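Long-range contact in putative mandelate racemase (Zymomonas mobilis, PDB 2OX4), which binds magnesium and probably acts as a dehydratase or racemase of the enolase superfamily: residues K7-H12 against S387-I392. Numbering follows the deposited sequence.
Sequences KIEIFH and SDYVSI
Six main-chain hydrogen bonds join residues 7-12 to 387-392 as antiparallel strands, their short axes 4.5 Å apart. Ile8-Ile392, Ile10-Val390 and His12-Asp388 are the hydrogen-bonded pairs, two bonds each; Glu9-Ser391 and Phe11-Tyr389 are the non-hydrogen-bonded pairs between them. Most of the bonds are nearly straight, such as Ile10 N to Val390 O at 2.8 Å. Asp388 N makes the least straight of the six, meeting His12 O from above the carbonyl plane. CA-H...O contacts, among them Tyr389 CA to Ile10 O at 3.4 Å, fill the intervals.

On one face, Tyr389 has CG anti to its backbone N (chi1 173°), which brings its hydroxyl across to Glu9. OH donates to the anti lone pair of Glu9 OE2 at 2.6 Å, with the carboxylate and ring planes 85° apart; OE2 also bonds to Tyr384 OH, so two hydroxyls grip a buried acid. The Phe11 ring lies alongside, pointing the same way, its CE2 3.5 Å from Tyr389 CD1 and the planes at 53°. An alanine in place of Tyr389 would take away the hydroxyl and the ring, and would probably leave the Glu9 carboxylate less firmly held, with Tyr384 OH still bonded to it, and Phe11 less well packed.

On the other face, Ile10 and Ile392 cross obliquely, their CD1 atoms 3.8 Å apart. A water bridges His12 ND1, in the plane of the imidazole, and Asp388 OD1, to which it donates at 2.9 Å; OD1 also forms a salt bridge with Arg22.

Helix 48-62 covers this second face, Ala59 and Leu55 packing on Ile8, Ile10 and Ile392. Strand 24-30 flanks residues 7-12. Strand 387-393, from near the C-terminus, thus adds to the sheet of the N-terminal capping domain, as in other enolase-superfamily members; beyond it lie His398 and His399 of the C-terminal tag.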
loop_
_atom_site.group_PDB
_atom_site.type_symbol
_atom_site.label_atom_id
_atom_site.label_comp_id
_atom_site.label_asym_id
_atom_site.label_seq_id
_atom_site.Cartn_x
_atom_site.Cartn_y
_atom_site.Cartn_z
ATOM N N LYS C 7 40.020 32.422 9.099
ATOM C CA LYS C 7 40.899 31.292 9.363
ATOM C C LYS C 7 40.092 30.101 9.862
ATOM O O LYS C 7 39.091 30.265 10.569
ATOM C CB LYS C 7 41.959 31.654 10.416
ATOM C CG LYS C 7 43.116 30.675 10.463
ATOM C CD LYS C 7 43.854 30.733 11.791
ATOM C CE LYS C 7 44.678 31.985 11.922
ATOM N NZ LYS C 7 45.543 31.947 13.132
ATOM N N ILE C 8 40.532 28.915 9.470
ATOM C CA ILE C 8 39.915 27.668 9.893
ATOM C C ILE C 8 41.050 26.737 10.295
ATOM O O ILE C 8 41.980 26.505 9.523
ATOM C CB ILE C 8 39.056 27.058 8.761
ATOM C CG1 ILE C 8 37.788 27.896 8.550
ATOM C CG2 ILE C 8 38.680 25.583 9.079
ATOM C CD1 ILE C 8 37.069 27.604 7.252
ATOM N N GLU C 9 40.974 26.216 11.517
ATOM C CA GLU C 9 41.996 25.313 12.012
ATOM C C GLU C 9 41.385 23.985 12.383
ATOM O O GLU C 9 40.357 23.945 13.046
ATOM C CB GLU C 9 42.680 25.908 13.238
ATOM C CG GLU C 9 43.372 27.228 12.963
ATOM C CD GLU C 9 43.767 27.926 14.261
ATOM O OE1 GLU C 9 42.924 28.640 14.839
ATOM O OE2 GLU C 9 44.911 27.735 14.711
ATOM N N ILE C 10 42.016 22.894 11.958
ATOM C CA ILE C 10 41.430 21.569 12.178
ATOM C C ILE C 10 42.408 20.715 12.971
ATOM O O ILE C 10 43.570 20.596 12.596
ATOM C CB ILE C 10 41.062 20.868 10.836
ATOM C CG1 ILE C 10 40.072 21.725 10.047
ATOM C CG2 ILE C 10 40.483 19.469 11.082
ATOM C CD1 ILE C 10 40.334 21.694 8.562
ATOM N N PHE C 11 41.922 20.126 14.062
ATOM C CA PHE C 11 42.761 19.353 14.977
ATOM C C PHE C 11 42.293 17.909 14.968
ATOM O O PHE C 11 41.228 17.600 15.499
ATOM C CB PHE C 11 42.621 19.896 16.409
ATOM C CG PHE C 11 42.940 21.359 16.545
ATOM C CD1 PHE C 11 41.963 22.330 16.321
ATOM C CD2 PHE C 11 44.211 21.769 16.929
ATOM C CE1 PHE C 11 42.251 23.680 16.444
ATOM C CE2 PHE C 11 44.512 23.117 17.055
ATOM C CZ PHE C 11 43.534 24.079 16.821
ATOM N N HIS C 12 43.077 17.026 14.361
ATOM C CA HIS C 12 42.795 15.604 14.453
ATOM C C HIS C 12 43.657 15.060 15.613
ATOM O O HIS C 12 44.861 14.805 15.457
ATOM C CB HIS C 12 43.077 14.897 13.116
ATOM C CG HIS C 12 42.669 13.454 13.091
ATOM N ND1 HIS C 12 43.057 12.587 12.088
ATOM C CD2 HIS C 12 41.907 12.725 13.944
ATOM C CE1 HIS C 12 42.556 11.388 12.326
ATOM N NE2 HIS C 12 41.854 11.442 13.445
ATOM N N SER C 387 47.908 17.113 18.264
ATOM C CA SER C 387 47.009 16.904 17.124
ATOM C C SER C 387 47.790 16.935 15.811
ATOM O O SER C 387 48.819 17.615 15.694
ATOM C CB SER C 387 45.923 17.995 17.082
ATOM O OG SER C 387 45.232 18.109 18.315
ATOM N N ASP C 388 47.284 16.201 14.822
ATOM C CA ASP C 388 47.529 16.520 13.418
ATOM C C ASP C 388 46.770 17.799 13.094
ATOM O O ASP C 388 45.546 17.829 13.158
ATOM C CB ASP C 388 47.041 15.379 12.505
ATOM C CG ASP C 388 47.838 14.094 12.691
ATOM O OD1 ASP C 388 47.361 13.024 12.258
ATOM O OD2 ASP C 388 48.941 14.153 13.271
ATOM N N TYR C 389 47.512 18.840 12.737
ATOM C CA TYR C 389 46.997 20.215 12.667
ATOM C C TYR C 389 47.015 20.712 11.225
ATOM O O TYR C 389 48.029 20.604 10.544
ATOM C CB TYR C 389 47.857 21.137 13.544
ATOM C CG TYR C 389 47.543 22.619 13.437
ATOM C CD1 TYR C 389 46.454 23.173 14.114
ATOM C CD2 TYR C 389 48.347 23.472 12.679
ATOM C CE1 TYR C 389 46.172 24.533 14.026
ATOM C CE2 TYR C 389 48.072 24.827 12.589
ATOM C CZ TYR C 389 46.989 25.353 13.271
ATOM O OH TYR C 389 46.718 26.701 13.185
ATOM N N VAL C 390 45.892 21.256 10.767
ATOM C CA VAL C 390 45.822 21.899 9.448
ATOM C C VAL C 390 45.178 23.275 9.597
ATOM O O VAL C 390 44.180 23.425 10.302
ATOM C CB VAL C 390 45.042 21.029 8.410
ATOM C CG1 VAL C 390 44.869 21.777 7.084
ATOM C CG2 VAL C 390 45.756 19.690 8.168
ATOM N N SER C 391 45.769 24.275 8.946
ATOM C CA SER C 391 45.289 25.648 9.001
ATOM C C SER C 391 44.971 26.053 7.567
ATOM O O SER C 391 45.723 25.728 6.644
ATOM C CB SER C 391 46.392 26.553 9.568
ATOM O OG SER C 391 45.937 27.881 9.767
ATOM N N ILE C 392 43.844 26.729 7.378
ATOM C CA ILE C 392 43.484 27.313 6.085
ATOM C C ILE C 392 43.125 28.770 6.325
ATOM O O ILE C 392 42.256 29.065 7.140
ATOM C CB ILE C 392 42.253 26.602 5.452
ATOM C CG1 ILE C 392 42.547 25.120 5.171
ATOM C CG2 ILE C 392 41.816 27.310 4.166
ATOM C CD1 ILE C 392 42.017 24.170 6.220
HETATM O O HOH W 1 45.163 13.386 10.440
#